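Local coordinates for penicillin binding protein 2X (Streptococcus thermophilus, PDB 5U47) that probably acts as a transpeptidase that cross-links peptidoglycan strands during septal cell wall synthesis and is the kind of enzyme that beta-lactams inactivate, at residues V42-S47 against T140-P145. The protein carries 1 engineered substitution. Numbering follows the deposited sequence. Where two conformers were deposited one is given.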
loop_
_atom_site.group_PDB
_atom_site.type_symbol
_atom_site.label_atom_id
_atom_site.label_comp_id
_atom_site.label_asym_id
_atom_site.label_seq_id
_atom_site.Cartn_x
_atom_site.Cartn_y
_atom_site.Cartn_z
ATOM N N VAL A 42 10.143 13.796 -4.890
ATOM C CA VAL A 42 8.731 14.216 -4.858
ATOM C C VAL A 42 7.841 13.299 -5.695
ATOM O O VAL A 42 8.152 13.029 -6.870
ATOM C CB VAL A 42 8.565 15.680 -5.321
ATOM C CG1 VAL A 42 7.084 16.083 -5.381
ATOM C CG2 VAL A 42 9.329 16.622 -4.396
ATOM N N LEU A 43 6.781 12.779 -5.066
ATOM C CA LEU A 43 5.785 11.933 -5.748
ATOM C C LEU A 43 4.464 12.658 -5.968
ATOM O O LEU A 43 3.796 12.426 -6.991
ATOM C CB LEU A 43 5.527 10.629 -4.991
ATOM C CG LEU A 43 6.748 9.783 -4.643
ATOM C CD1 LEU A 43 6.331 8.474 -3.977
ATOM C CD2 LEU A 43 7.628 9.527 -5.870
ATOM N N ALA A 44 4.086 13.505 -5.004
ATOM C CA ALA A 44 2.882 14.324 -5.088
ATOM C C ALA A 44 3.079 15.592 -4.250
ATOM O O ALA A 44 3.497 15.517 -3.094
ATOM C CB ALA A 44 1.641 13.572 -4.593
ATOM N N GLU A 45 2.778 16.742 -4.835
ATOM C CA GLU A 45 2.919 17.997 -4.132
ATOM C C GLU A 45 1.945 19.024 -4.662
ATOM O O GLU A 45 1.472 18.928 -5.809
ATOM C CB GLU A 45 4.353 18.547 -4.234
ATOM C CG GLU A 45 4.795 18.936 -5.645
ATOM C CD GLU A 45 6.161 19.650 -5.683
ATOM O OE1 GLU A 45 6.749 19.944 -4.618
ATOM O OE2 GLU A 45 6.654 19.916 -6.795
ATOM N N ASP A 46 1.656 20.003 -3.811
ATOM C CA ASP A 46 0.777 21.106 -4.176
ATOM C C ASP A 46 1.461 22.049 -5.143
ATOM O O ASP A 46 2.668 22.242 -5.078
ATOM C CB ASP A 46 0.345 21.926 -2.939
ATOM C CG ASP A 46 -0.748 21.262 -2.138
ATOM O OD1 ASP A 46 -1.050 20.081 -2.426
ATOM O OD2 ASP A 46 -1.324 21.931 -1.214
ATOM N N SER A 47 0.659 22.620 -6.035
ATOM C CA SER A 47 1.096 23.611 -7.003
ATOM C C SER A 47 0.047 24.725 -7.034
ATOM O O SER A 47 -1.151 24.464 -7.242
ATOM C CB SER A 47 1.240 22.969 -8.375
ATOM O OG SER A 47 1.450 23.909 -9.384
ATOM N N THR A 140 -5.155 25.974 -6.099
ATOM C CA THR A 140 -4.191 24.925 -5.864
ATOM C C THR A 140 -4.578 23.647 -6.569
ATOM O O THR A 140 -5.741 23.238 -6.515
ATOM C CB THR A 140 -4.089 24.662 -4.355
ATOM O OG1 THR A 140 -3.687 25.867 -3.713
ATOM C CG2 THR A 140 -3.086 23.601 -4.051
ATOM N N SER A 141 -3.604 23.030 -7.239
ATOM C CA SER A 141 -3.797 21.715 -7.845
ATOM C C SER A 141 -2.711 20.774 -7.305
ATOM O O SER A 141 -1.697 21.212 -6.752
ATOM C CB SER A 141 -3.742 21.796 -9.374
ATOM O OG SER A 141 -2.482 22.278 -9.787
ATOM N N ARG A 142 -2.939 19.480 -7.453
ATOM C CA ARG A 142 -1.997 18.477 -6.986
ATOM C C ARG A 142 -1.180 18.023 -8.192
ATOM O O ARG A 142 -1.750 17.656 -9.205
ATOM C CB ARG A 142 -2.769 17.311 -6.394
ATOM C CG ARG A 142 -1.959 16.324 -5.577
ATOM C CD ARG A 142 -1.477 16.940 -4.262
ATOM N NE ARG A 142 -1.094 15.916 -3.304
ATOM C CZ ARG A 142 -0.374 16.125 -2.201
ATOM N NH1 ARG A 142 0.093 17.350 -1.873
ATOM N NH2 ARG A 142 -0.119 15.111 -1.410
ATOM N N MET A 143 0.145 18.069 -8.069
ATOM C CA MET A 143 1.067 17.687 -9.145
ATOM C C MET A 143 1.701 16.317 -8.836
ATOM O O MET A 143 2.113 16.078 -7.704
ATOM C CB MET A 143 2.159 18.762 -9.272
ATOM C CG MET A 143 3.257 18.439 -10.274
ATOM S SD MET A 143 4.603 19.635 -10.284
ATOM C CE MET A 143 5.723 18.788 -11.400
ATOM N N TYR A 144 1.800 15.450 -9.850
ATOM C CA TYR A 144 2.360 14.094 -9.714
ATOM C C TYR A 144 3.480 14.039 -10.755
ATOM O O TYR A 144 3.265 13.588 -11.888
ATOM C CB TYR A 144 1.266 13.032 -9.956
ATOM C CG TYR A 144 0.157 13.063 -8.927
ATOM C CD1 TYR A 144 -0.951 13.895 -9.087
ATOM C CD2 TYR A 144 0.229 12.275 -7.766
ATOM C CE1 TYR A 144 -1.967 13.922 -8.133
ATOM C CE2 TYR A 144 -0.776 12.299 -6.815
ATOM C CZ TYR A 144 -1.872 13.120 -7.001
ATOM O OH TYR A 144 -2.854 13.154 -6.026
ATOM N N PRO A 145 4.683 14.497 -10.378
ATOM C CA PRO A 145 5.784 14.704 -11.339
ATOM C C PRO A 145 6.276 13.504 -12.123
ATOM O O PRO A 145 6.835 13.688 -13.220
ATOM C CB PRO A 145 6.937 15.212 -10.463
ATOM C CG PRO A 145 6.320 15.610 -9.169
ATOM C CD PRO A 145 5.103 14.791 -8.996
HETATM O O HOH W 1 -2.957 25.424 -9.601
#
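Ser47 and Ser141 form one hydrogen-bonded antiparallel pair, and Glu45 and Met143 form the next, a worked example of how antiparallel pairing puts a salt bridge, Asp46 with Arg142, on one face and the serines, Glu45 and Met143 on the other. In the outer pair, Ser47 N reaches Ser141 O at 2.8 Å, and Ser141 N returns the bond to Ser47 O. A water donates to Ser47 O and accepts from Ser141 OG, so that carbonyl serves two donors. Met143 N meets Glu45 O almost straight. On the face shared with the two serines, Glu45 and Met143 run side by side in the same direction, a tentative fit because Met143 has two conformers.

Between these pairs Asp46 and Arg142 share the other face. Arg142 starts with CG anti to the backbone N (chi1 -167°), then bends at chi2 (69°), which brings its guanidinium back over strand 45-47. Arg142 NH1 donates to Asp46 OD1 at 3.0 Å in a salt bridge, though from above the carboxylate, whose plane stands 73° from that of the guanidinium; OD1 in turn is tilted out of the guanidinium plane. One guanidinium face lies over Ala44 O and Glu45 N, toward its rim. NH1 also binds Gly33 O, NE pairs with Glu177, and Asp46 OD2 accepts from Arg32 N. Beyond the ladder, Ala44 CB packs 3.5 Å from Tyr144 CE2, where Leu43 and Ala44 both face Ile35 in a classic beta bulge.

In the dimerisation domain of this penicillin-binding protein, the carboxylates of Asp46 and Glu177 thus probably balance the buried charge of Arg142 and fix its guanidinium, tying strands 42-55 and 134-143 to helix 175-179.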